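Local structure of maltose/maltodextrin-binding protein (Thermus thermophilus, 2GH9) at residues Trp131-Thr142 / Phe198-Leu208; Leu185-Leu196 / Val367-Lys375. The protein binds maltotriose, probably as the solute-binding component of a sugar uptake system that works outside the cell membrane. All coordinates share one frame; numbering follows the deposited sequence.

Contact 1. Residues Trp131-Thr142 / Phe198-Leu208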
loop_
_atom_site.group_PDB
_atom_site.type_symbol
_atom_site.label_atom_id
_atom_site.label_comp_id
_atom_site.label_asym_id
_atom_site.label_seq_id
_atom_site.Cartn_x
_atom_site.Cartn_y
_atom_site.Cartn_z
ATOM N N TRP A 131 -9.337 -21.962 -1.604
ATOM C CA TRP A 131 -9.775 -21.542 -0.299
ATOM C C TRP A 131 -9.792 -22.702 0.692
ATOM O O TRP A 131 -9.393 -22.550 1.830
ATOM C CB TRP A 131 -11.180 -20.927 -0.355
ATOM C CG TRP A 131 -11.759 -20.812 1.016
ATOM C CD1 TRP A 131 -12.690 -21.635 1.583
ATOM C CD2 TRP A 131 -11.365 -19.883 2.039
ATOM N NE1 TRP A 131 -12.924 -21.253 2.878
ATOM C CE2 TRP A 131 -12.123 -20.185 3.183
ATOM C CE3 TRP A 131 -10.444 -18.816 2.091
ATOM C CZ2 TRP A 131 -12.010 -19.464 4.364
ATOM C CZ3 TRP A 131 -10.336 -18.094 3.260
ATOM C CH2 TRP A 131 -11.119 -18.422 4.387
ATOM N N GLU A 132 -10.282 -23.852 0.249
ATOM C CA GLU A 132 -10.542 -24.975 1.157
ATOM C C GLU A 132 -9.212 -25.565 1.640
ATOM O O GLU A 132 -9.051 -25.919 2.804
ATOM C CB GLU A 132 -11.404 -26.041 0.455
ATOM C CG GLU A 132 -12.898 -25.642 0.196
ATOM C CD GLU A 132 -13.125 -24.594 -0.911
ATOM O OE1 GLU A 132 -12.372 -24.573 -1.918
ATOM O OE2 GLU A 132 -14.089 -23.785 -0.767
ATOM N N GLU A 133 -8.262 -25.643 0.721
ATOM C CA GLU A 133 -6.914 -26.100 1.023
ATOM C C GLU A 133 -6.166 -25.135 1.967
ATOM O O GLU A 133 -5.438 -25.565 2.855
ATOM C CB GLU A 133 -6.142 -26.231 -0.285
ATOM C CG GLU A 133 -5.202 -27.384 -0.334
ATOM C CD GLU A 133 -4.601 -27.555 -1.702
ATOM O OE1 GLU A 133 -4.798 -28.627 -2.303
ATOM O OE2 GLU A 133 -3.945 -26.620 -2.180
ATOM N N PHE A 134 -6.358 -23.834 1.751
ATOM C CA PHE A 134 -5.805 -22.781 2.603
ATOM C C PHE A 134 -6.391 -22.854 3.996
ATOM O O PHE A 134 -5.660 -22.813 4.973
ATOM C CB PHE A 134 -6.099 -21.392 2.006
ATOM C CG PHE A 134 -5.961 -20.251 2.999
ATOM C CD1 PHE A 134 -4.707 -19.712 3.295
ATOM C CD2 PHE A 134 -7.086 -19.700 3.604
ATOM C CE1 PHE A 134 -4.581 -18.674 4.204
ATOM C CE2 PHE A 134 -6.964 -18.658 4.495
ATOM C CZ PHE A 134 -5.702 -18.143 4.794
ATOM N N LEU A 135 -7.719 -22.933 4.061
ATOM C CA LEU A 135 -8.438 -23.006 5.313
ATOM C C LEU A 135 -7.979 -24.181 6.155
ATOM O O LEU A 135 -7.659 -24.009 7.332
ATOM C CB LEU A 135 -9.951 -23.076 5.078
ATOM C CG LEU A 135 -10.829 -23.110 6.334
ATOM C CD1 LEU A 135 -10.508 -21.954 7.295
ATOM C CD2 LEU A 135 -12.313 -23.116 5.920
ATOM N N ALA A 136 -7.921 -25.357 5.539
ATOM C CA ALA A 136 -7.510 -26.586 6.229
ATOM C C ALA A 136 -6.082 -26.482 6.777
ATOM O O ALA A 136 -5.823 -26.838 7.929
ATOM C CB ALA A 136 -7.633 -27.785 5.296
ATOM N N LEU A 137 -5.176 -25.969 5.948
ATOM C CA LEU A 137 -3.791 -25.720 6.335
ATOM C C LEU A 137 -3.656 -24.700 7.473
ATOM O O LEU A 137 -2.941 -24.953 8.445
ATOM C CB LEU A 137 -3.004 -25.235 5.125
ATOM C CG LEU A 137 -1.503 -24.993 5.228
ATOM C CD1 LEU A 137 -0.778 -26.273 5.644
ATOM C CD2 LEU A 137 -0.961 -24.457 3.887
ATOM N N ALA A 138 -4.325 -23.553 7.346
ATOM C CA ALA A 138 -4.203 -22.476 8.319
ATOM C C ALA A 138 -4.686 -22.927 9.699
ATOM O O ALA A 138 -4.083 -22.596 10.712
ATOM C CB ALA A 138 -4.986 -21.224 7.856
ATOM N N GLN A 139 -5.795 -23.664 9.726
ATOM C CA GLN A 139 -6.343 -24.176 10.985
ATOM C C GLN A 139 -5.409 -25.224 11.599
ATOM O O GLN A 139 -5.199 -25.225 12.822
ATOM C CB GLN A 139 -7.751 -24.752 10.782
ATOM C CG GLN A 139 -8.848 -23.660 10.667
ATOM C CD GLN A 139 -10.180 -24.202 10.199
ATOM O OE1 GLN A 139 -10.246 -25.258 9.574
ATOM N NE2 GLN A 139 -11.242 -23.469 10.467
ATOM N N LYS A 140 -4.862 -26.088 10.743
ATOM C CA LYS A 140 -3.912 -27.128 11.149
ATOM C C LYS A 140 -2.665 -26.558 11.814
ATOM O O LYS A 140 -2.190 -27.090 12.828
ATOM C CB LYS A 140 -3.478 -27.964 9.941
ATOM C CG LYS A 140 -2.465 -29.066 10.291
ATOM C CD LYS A 140 -1.973 -29.814 9.073
ATOM C CE LYS A 140 -0.744 -30.681 9.405
ATOM N NZ LYS A 140 0.527 -29.876 9.713
ATOM N N LEU A 141 -2.121 -25.500 11.219
ATOM C CA LEU A 141 -0.850 -24.947 11.659
ATOM C C LEU A 141 -1.027 -24.009 12.829
ATOM O O LEU A 141 -0.034 -23.558 13.397
ATOM C CB LEU A 141 -0.133 -24.239 10.501
ATOM C CG LEU A 141 0.226 -25.131 9.316
ATOM C CD1 LEU A 141 0.644 -24.302 8.111
ATOM C CD2 LEU A 141 1.315 -26.139 9.701
ATOM N N THR A 142 -2.276 -23.716 13.195
ATOM C CA THR A 142 -2.580 -22.912 14.371
ATOM C C THR A 142 -2.706 -23.827 15.592
ATOM O O THR A 142 -3.465 -24.794 15.571
ATOM C CB THR A 142 -3.890 -22.111 14.175
ATOM O OG1 THR A 142 -3.843 -21.417 12.918
ATOM C CG2 THR A 142 -4.097 -21.121 15.318
ATOM N N PHE A 198 -17.633 -12.301 5.864
ATOM C CA PHE A 198 -16.433 -13.121 5.662
ATOM C C PHE A 198 -15.291 -12.712 6.610
ATOM O O PHE A 198 -14.612 -13.582 7.203
ATOM C CB PHE A 198 -15.949 -13.059 4.208
ATOM C CG PHE A 198 -14.596 -13.661 4.020
ATOM C CD1 PHE A 198 -14.426 -15.020 4.147
ATOM C CD2 PHE A 198 -13.487 -12.871 3.767
ATOM C CE1 PHE A 198 -13.179 -15.593 4.030
ATOM C CE2 PHE A 198 -12.231 -13.438 3.651
ATOM C CZ PHE A 198 -12.078 -14.801 3.769
ATOM N N ILE A 199 -15.074 -11.396 6.746
ATOM C CA ILE A 199 -14.056 -10.904 7.669
ATOM C C ILE A 199 -14.405 -11.311 9.108
ATOM O O ILE A 199 -13.550 -11.829 9.815
ATOM C CB ILE A 199 -13.778 -9.387 7.538
ATOM C CG1 ILE A 199 -13.222 -9.061 6.146
ATOM C CG2 ILE A 199 -12.789 -8.934 8.637
ATOM C CD1 ILE A 199 -13.428 -7.616 5.680
ATOM N N LYS A 200 -15.655 -11.132 9.521
ATOM C CA LYS A 200 -16.092 -11.687 10.826
ATOM C C LYS A 200 -15.789 -13.174 10.975
ATOM O O LYS A 200 -15.249 -13.611 11.999
ATOM C CB LYS A 200 -17.579 -11.457 11.065
ATOM C CG LYS A 200 -17.896 -10.080 11.511
ATOM C CD LYS A 200 -19.419 -9.850 11.661
ATOM C CE LYS A 200 -20.015 -10.536 12.895
ATOM N NZ LYS A 200 -21.495 -10.254 12.945
ATOM N N ASP A 201 -16.108 -13.937 9.930
ATOM C CA ASP A 201 -15.937 -15.384 9.940
ATOM C C ASP A 201 -14.494 -15.778 10.127
ATOM O O ASP A 201 -14.223 -16.838 10.668
ATOM C CB ASP A 201 -16.474 -16.034 8.649
ATOM C CG ASP A 201 -17.990 -15.954 8.516
ATOM O OD1 ASP A 201 -18.688 -15.593 9.490
ATOM O OD2 ASP A 201 -18.495 -16.258 7.409
ATOM N N LEU A 202 -13.564 -14.948 9.645
ATOM C CA LEU A 202 -12.130 -15.193 9.826
ATOM C C LEU A 202 -11.788 -15.277 11.324
ATOM O O LEU A 202 -10.820 -15.909 11.713
ATOM C CB LEU A 202 -11.279 -14.096 9.122
ATOM C CG LEU A 202 -11.161 -14.158 7.580
ATOM C CD1 LEU A 202 -10.366 -12.983 6.999
ATOM C CD2 LEU A 202 -10.517 -15.458 7.132
ATOM N N ARG A 203 -12.586 -14.618 12.152
ATOM C CA ARG A 203 -12.396 -14.700 13.600
ATOM C C ARG A 203 -13.359 -15.703 14.229
ATOM O O ARG A 203 -12.926 -16.623 14.873
ATOM C CB ARG A 203 -12.576 -13.334 14.242
ATOM C CG ARG A 203 -12.369 -13.308 15.760
ATOM C CD ARG A 203 -12.317 -11.869 16.243
ATOM N NE ARG A 203 -11.043 -11.247 15.872
ATOM C CZ ARG A 203 -10.795 -9.939 15.868
ATOM N NH1 ARG A 203 -11.731 -9.071 16.209
ATOM N NH2 ARG A 203 -9.597 -9.497 15.510
ATOM N N PHE A 204 -14.656 -15.529 14.014
ATOM C CA PHE A 204 -15.659 -16.243 14.819
ATOM C C PHE A 204 -16.091 -17.618 14.294
ATOM O O PHE A 204 -16.728 -18.400 15.028
ATOM C CB PHE A 204 -16.885 -15.361 14.989
ATOM C CG PHE A 204 -16.588 -14.031 15.612
ATOM C CD1 PHE A 204 -15.951 -13.958 16.852
ATOM C CD2 PHE A 204 -16.931 -12.845 14.960
ATOM C CE1 PHE A 204 -15.672 -12.716 17.434
ATOM C CE2 PHE A 204 -16.648 -11.611 15.533
ATOM C CZ PHE A 204 -16.023 -11.551 16.773
ATOM N N LYS A 205 -15.806 -17.904 13.028
ATOM C CA LYS A 205 -16.176 -19.190 12.449
ATOM C C LYS A 205 -14.939 -20.010 12.203
ATOM O O LYS A 205 -14.842 -21.150 12.650
ATOM C CB LYS A 205 -16.933 -19.031 11.132
ATOM C CG LYS A 205 -17.324 -20.381 10.524
ATOM C CD LYS A 205 -17.832 -20.279 9.110
ATOM C CE LYS A 205 -19.127 -19.501 9.014
ATOM N NZ LYS A 205 -19.751 -19.741 7.660
ATOM N N TYR A 206 -14.002 -19.436 11.448
ATOM C CA TYR A 206 -12.812 -20.158 11.045
ATOM C C TYR A 206 -11.725 -20.099 12.106
ATOM O O TYR A 206 -10.796 -20.891 12.063
ATOM C CB TYR A 206 -12.278 -19.645 9.684
ATOM C CG TYR A 206 -13.324 -19.558 8.582
ATOM C CD1 TYR A 206 -13.987 -20.702 8.116
ATOM C CD2 TYR A 206 -13.637 -18.340 7.993
ATOM C CE1 TYR A 206 -14.931 -20.625 7.086
ATOM C CE2 TYR A 206 -14.590 -18.249 6.984
ATOM C CZ TYR A 206 -15.231 -19.391 6.534
ATOM O OH TYR A 206 -16.178 -19.263 5.559
ATOM N N ASN A 207 -11.851 -19.166 13.058
ATOM C CA ASN A 207 -10.943 -19.061 14.211
ATOM C C ASN A 207 -9.470 -18.916 13.792
ATOM O O ASN A 207 -8.589 -19.647 14.281
ATOM C CB ASN A 207 -11.142 -20.245 15.179
ATOM C CG ASN A 207 -10.443 -20.027 16.523
ATOM O OD1 ASN A 207 -10.505 -18.935 17.111
ATOM N ND2 ASN A 207 -9.763 -21.059 17.004
ATOM N N LEU A 208 -9.213 -17.973 12.875
ATOM C CA LEU A 208 -7.868 -17.776 12.340
ATOM C C LEU A 208 -7.189 -16.531 12.917
ATOM O O LEU A 208 -5.987 -16.562 13.246
ATOM C CB LEU A 208 -7.897 -17.720 10.798
ATOM C CG LEU A 208 -8.198 -19.033 10.064
ATOM C CD1 LEU A 208 -8.091 -18.867 8.550
ATOM C CD2 LEU A 208 -7.258 -20.127 10.525
HETATM O O HOH W 1 -3.925 -18.442 12.479
#
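The backbones of Gln139 and Leu208 come nearest, with 6.7 Å between their CA atoms. Helix 131-141 packs here on the C-terminal end of helix 189-204 and the turn after it, in the outer part of the periplasmic binding protein fold, with an aromatic cluster of Trp131, Phe198 and Tyr206 toward one end. Trp131 carries the cluster: CG lies anti to the backbone N (chi1 166°), sending the indole across to both rings. Phe198 turns its edge to the face of the indole in an offset edge-to-face pair, with CE1 3.5 Å from CH2 of Trp131. Toward Tyr206 the roles reverse, and the indole presents its own edge: CZ2 of Trp131 lies over one face of the phenol, off toward the rim, in a T-shaped pair with planes at 67°. The opposite face of Tyr206 carries CG of its neighbour Lys205.

Leu135 crosses Tyr206 at about a right angle, its CD2 3.7 Å from CD1 of the tyrosine. Further along, Leu208 lays its two methyls against helix 131-141: CD2 meets CB of Ala138 at 3.7 Å, while CD1 lies near Phe134 and Leu135. Strand 227-232 backs this side through Met229, which touches Phe134 and Ala138.

Polar ties lie at the far end. The amide of Gln139 donates from NE2 to O of Tyr206 over 3.1 Å, almost straight at 176° and in the plane of the amide. Thr142 OG1 is hydrogen-bonded to Gly148 N, beyond the two segments. A single water closes the end, donating both to OG1 of Thr142 and, at 2.9 Å, to O of Leu208.

Contact 2. Residues Leu185-Leu196 / Val367-Lys375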
loop_
_atom_site.group_PDB
_atom_site.type_symbol
_atom_site.label_atom_id
_atom_site.label_comp_id
_atom_site.label_asym_id
_atom_site.label_seq_id
_atom_site.Cartn_x
_atom_site.Cartn_y
_atom_site.Cartn_z
ATOM N N LEU A 185 -20.480 5.038 -4.099
ATOM C CA LEU A 185 -19.639 4.006 -3.495
ATOM C C LEU A 185 -19.980 2.653 -4.098
ATOM O O LEU A 185 -21.113 2.437 -4.536
ATOM C CB LEU A 185 -19.842 3.905 -1.987
ATOM C CG LEU A 185 -19.200 4.899 -1.025
ATOM C CD1 LEU A 185 -19.581 4.492 0.391
ATOM C CD2 LEU A 185 -17.691 4.965 -1.170
ATOM N N LEU A 186 -18.990 1.756 -4.119
ATOM C CA LEU A 186 -19.189 0.363 -4.518
ATOM C C LEU A 186 -18.907 -0.620 -3.379
ATOM O O LEU A 186 -19.090 -1.827 -3.548
ATOM C CB LEU A 186 -18.318 0.024 -5.734
ATOM C CG LEU A 186 -18.777 0.682 -7.032
ATOM C CD1 LEU A 186 -17.821 0.387 -8.159
ATOM C CD2 LEU A 186 -20.205 0.233 -7.373
ATOM N N ILE A 187 -18.513 -0.099 -2.217
ATOM C CA ILE A 187 -18.114 -0.935 -1.082
ATOM C C ILE A 187 -19.189 -1.048 0.008
ATOM O O ILE A 187 -18.954 -1.638 1.051
ATOM C CB ILE A 187 -16.753 -0.468 -0.488
ATOM C CG1 ILE A 187 -16.807 0.996 -0.042
ATOM C CG2 ILE A 187 -15.629 -0.693 -1.532
ATOM C CD1 ILE A 187 -15.771 1.354 1.062
ATOM N N GLY A 188 -20.366 -0.466 -0.245
ATOM C CA GLY A 188 -21.515 -0.603 0.642
ATOM C C GLY A 188 -22.501 -1.613 0.082
ATOM O O GLY A 188 -22.165 -2.407 -0.817
ATOM N N GLY A 189 -23.721 -1.594 0.628
ATOM C CA GLY A 189 -24.791 -2.483 0.172
ATOM C C GLY A 189 -24.459 -3.944 0.377
ATOM O O GLY A 189 -23.844 -4.300 1.374
ATOM N N GLU A 190 -24.855 -4.784 -0.580
ATOM C CA GLU A 190 -24.670 -6.233 -0.465
ATOM C C GLU A 190 -23.204 -6.639 -0.463
ATOM O O GLU A 190 -22.832 -7.556 0.267
ATOM C CB GLU A 190 -25.382 -6.986 -1.596
ATOM C CG GLU A 190 -26.883 -7.127 -1.390
ATOM C CD GLU A 190 -27.225 -7.735 -0.040
ATOM O OE1 GLU A 190 -26.559 -8.733 0.350
ATOM O OE2 GLU A 190 -28.144 -7.203 0.634
ATOM N N VAL A 191 -22.403 -5.963 -1.290
ATOM C CA VAL A 191 -20.967 -6.251 -1.399
ATOM C C VAL A 191 -20.345 -6.098 -0.026
ATOM O O VAL A 191 -19.623 -6.972 0.427
ATOM C CB VAL A 191 -20.245 -5.304 -2.385
ATOM C CG1 VAL A 191 -18.702 -5.478 -2.286
ATOM C CG2 VAL A 191 -20.720 -5.549 -3.793
ATOM N N GLY A 192 -20.646 -4.967 0.615
ATOM C CA GLY A 192 -20.103 -4.617 1.915
ATOM C C GLY A 192 -20.533 -5.565 3.016
ATOM O O GLY A 192 -19.732 -5.970 3.849
ATOM N N GLU A 193 -21.814 -5.923 3.010
ATOM C CA GLU A 193 -22.345 -6.875 3.989
ATOM C C GLU A 193 -21.655 -8.242 3.871
ATOM O O GLU A 193 -21.259 -8.836 4.873
ATOM C CB GLU A 193 -23.856 -7.022 3.805
ATOM C CG GLU A 193 -24.639 -5.756 4.137
ATOM C CD GLU A 193 -26.125 -5.836 3.715
ATOM O OE1 GLU A 193 -26.689 -6.944 3.738
ATOM O OE2 GLU A 193 -26.714 -4.783 3.353
ATOM N N LYS A 194 -21.483 -8.728 2.645
ATOM C CA LYS A 194 -20.837 -10.031 2.442
ATOM C C LYS A 194 -19.342 -10.005 2.794
ATOM O O LYS A 194 -18.822 -10.967 3.369
ATOM C CB LYS A 194 -21.044 -10.521 1.018
ATOM C CG LYS A 194 -22.501 -10.848 0.655
ATOM C CD LYS A 194 -22.716 -10.723 -0.855
ATOM C CE LYS A 194 -24.113 -11.101 -1.301
ATOM N NZ LYS A 194 -24.433 -10.565 -2.667
ATOM N N ALA A 195 -18.654 -8.915 2.436
ATOM C CA ALA A 195 -17.251 -8.750 2.788
ATOM C C ALA A 195 -17.088 -8.762 4.293
ATOM O O ALA A 195 -16.246 -9.481 4.823
ATOM C CB ALA A 195 -16.682 -7.455 2.213
ATOM N N LEU A 196 -17.901 -7.970 4.987
ATOM C CA LEU A 196 -17.785 -7.863 6.447
ATOM C C LEU A 196 -18.126 -9.166 7.183
ATOM O O LEU A 196 -17.498 -9.480 8.199
ATOM C CB LEU A 196 -18.664 -6.739 6.989
ATOM C CG LEU A 196 -18.249 -5.304 6.680
ATOM C CD1 LEU A 196 -19.147 -4.341 7.492
ATOM C CD2 LEU A 196 -16.768 -5.104 6.992
ATOM N N VAL A 367 -22.811 -1.365 7.651
ATOM C CA VAL A 367 -22.571 -0.933 6.271
ATOM C C VAL A 367 -23.415 0.297 5.905
ATOM O O VAL A 367 -22.935 1.212 5.213
ATOM C CB VAL A 367 -22.824 -2.085 5.259
ATOM C CG1 VAL A 367 -22.695 -1.585 3.825
ATOM C CG2 VAL A 367 -21.864 -3.247 5.519
ATOM N N GLU A 368 -24.671 0.322 6.357
ATOM C CA GLU A 368 -25.548 1.480 6.114
ATOM C C GLU A 368 -24.960 2.765 6.709
ATOM O O GLU A 368 -24.880 3.791 6.031
ATOM C CB GLU A 368 -26.971 1.233 6.661
ATOM C CG GLU A 368 -27.840 0.344 5.760
ATOM C CD GLU A 368 -29.224 -0.007 6.352
ATOM O OE1 GLU A 368 -29.489 0.243 7.551
ATOM O OE2 GLU A 368 -30.043 -0.557 5.583
ATOM N N ASP A 369 -24.545 2.682 7.967
ATOM C CA ASP A 369 -23.942 3.795 8.693
ATOM C C ASP A 369 -22.604 4.229 8.081
ATOM O O ASP A 369 -22.327 5.429 7.972
ATOM C CB ASP A 369 -23.724 3.421 10.168
ATOM C CG ASP A 369 -25.047 3.160 10.939
ATOM O OD1 ASP A 369 -26.155 3.489 10.429
ATOM O OD2 ASP A 369 -24.960 2.607 12.062
ATOM N N MET A 370 -21.776 3.253 7.688
ATOM C CA MET A 370 -20.522 3.538 6.986
ATOM C C MET A 370 -20.788 4.396 5.758
ATOM O O MET A 370 -20.185 5.458 5.593
ATOM C CB MET A 370 -19.841 2.231 6.562
ATOM C CG MET A 370 -18.533 2.399 5.755
ATOM S SD MET A 370 -18.024 0.844 4.978
ATOM C CE MET A 370 -18.842 0.930 3.391
ATOM N N VAL A 371 -21.686 3.912 4.904
ATOM C CA VAL A 371 -22.114 4.622 3.698
ATOM C C VAL A 371 -22.665 6.032 4.012
ATOM O O VAL A 371 -22.381 6.999 3.284
ATOM C CB VAL A 371 -23.194 3.808 2.927
ATOM C CG1 VAL A 371 -23.832 4.651 1.827
ATOM C CG2 VAL A 371 -22.590 2.513 2.346
ATOM N N ALA A 372 -23.451 6.131 5.089
ATOM C CA ALA A 372 -24.024 7.411 5.540
ATOM C C ALA A 372 -22.935 8.397 5.978
ATOM O O ALA A 372 -22.922 9.542 5.528
ATOM C CB ALA A 372 -25.003 7.179 6.669
ATOM N N GLU A 373 -22.037 7.932 6.846
ATOM C CA GLU A 373 -20.850 8.689 7.294
ATOM C C GLU A 373 -19.946 9.199 6.169
ATOM O O GLU A 373 -19.486 10.342 6.218
ATOM C CB GLU A 373 -19.998 7.831 8.220
ATOM C CG GLU A 373 -20.586 7.628 9.602
ATOM C CD GLU A 373 -19.693 6.800 10.516
ATOM O OE1 GLU A 373 -18.459 6.733 10.280
ATOM O OE2 GLU A 373 -20.229 6.216 11.486
ATOM N N ILE A 374 -19.676 8.339 5.187
ATOM C CA ILE A 374 -18.882 8.714 4.012
ATOM C C ILE A 374 -19.594 9.754 3.146
ATOM O O ILE A 374 -18.959 10.705 2.692
ATOM C CB ILE A 374 -18.501 7.471 3.132
ATOM C CG1 ILE A 374 -17.503 6.571 3.871
ATOM C CG2 ILE A 374 -17.902 7.904 1.819
ATOM C CD1 ILE A 374 -17.321 5.196 3.245
ATOM N N LYS A 375 -20.898 9.574 2.907
ATOM C CA LYS A 375 -21.684 10.548 2.115
ATOM C C LYS A 375 -21.627 11.930 2.750
ATOM O O LYS A 375 -21.410 12.937 2.062
ATOM C CB LYS A 375 -23.152 10.115 1.964
ATOM C CG LYS A 375 -23.387 9.098 0.858
ATOM C CD LYS A 375 -24.877 8.777 0.667
ATOM C CE LYS A 375 -25.068 7.520 -0.191
ATOM N NZ LYS A 375 -26.503 7.245 -0.553
#
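Val367 meets the first turns of helix 189-196 as a knob in a hole, its side chain set among Gly189, Gly192, Glu193 and Leu196. The two helical segments run at 124° to each other, their axes 10.2 Å apart at closest, and join helix 189-204 to the C-terminal helix 363-378 of this periplasmic binding protein fold. Contact is entirely by packing, with methyl groups doing most of the work.

Some of it is methyl against bare backbone. CG1 of Val367, anti to its own N (chi1 175°), reaches the N of Gly189 at 3.4 Å and touches CA of Gly188 as well. CG2 of Val371 lies 3.7 Å from CA of Gly188, where a beta carbon would collide with it. At Gly192 a beta carbon would be tight against CG1 of Val367 and would run into O of Ile187 in its own segment.

The rest pairs side chain with side chain. The other methyl of Val367, CG2, sits 3.5 Å from CD1 of Leu196 and also brushes CG of Glu193. With an alanine here, the hole between Gly189 and Leu196 would probably be left poorly filled, and CD1 of Leu196 would lose its methyl partner. At the opposite end, Leu185 and Ile374 pack CD1 to CD1 at 3.7 Å. CD1 of Ile187, a residue that also touches Trp348 of helix 341-357 and whose side chain lies about 11 Å from a bound glucose unit, meets the methyl CE of Met370, the two side chains crossing nearly square.

One polar atom pays for this packing: O of Ile187 is buried without a hydrogen-bonding partner, and the bend at chi3 of Met370 (90°) sets CE 3.5 Å from it.

Overall arrangement
Both contacts use helix 189-204, contact 2 at its first turns and contact 1 at its last turns and the turn beyond, so one helix connects helix 131-141 with the C-terminal helix 363-378. Their centres lie 24 Å apart, and the two interfaces do not touch otherwise. Contact 1 is the more buried by its residues, with a glutamine amide hydrogen bond and a bridging water at one end. Contact 2 is partly buried and held by van der Waals packing alone, with no hydrogen bond between its segments. Although similar in buried area, about 400 Å² each, they differ in means: rings and leucines with a few polar ties in one, aliphatic side chains fitted against glycine backbone in the other.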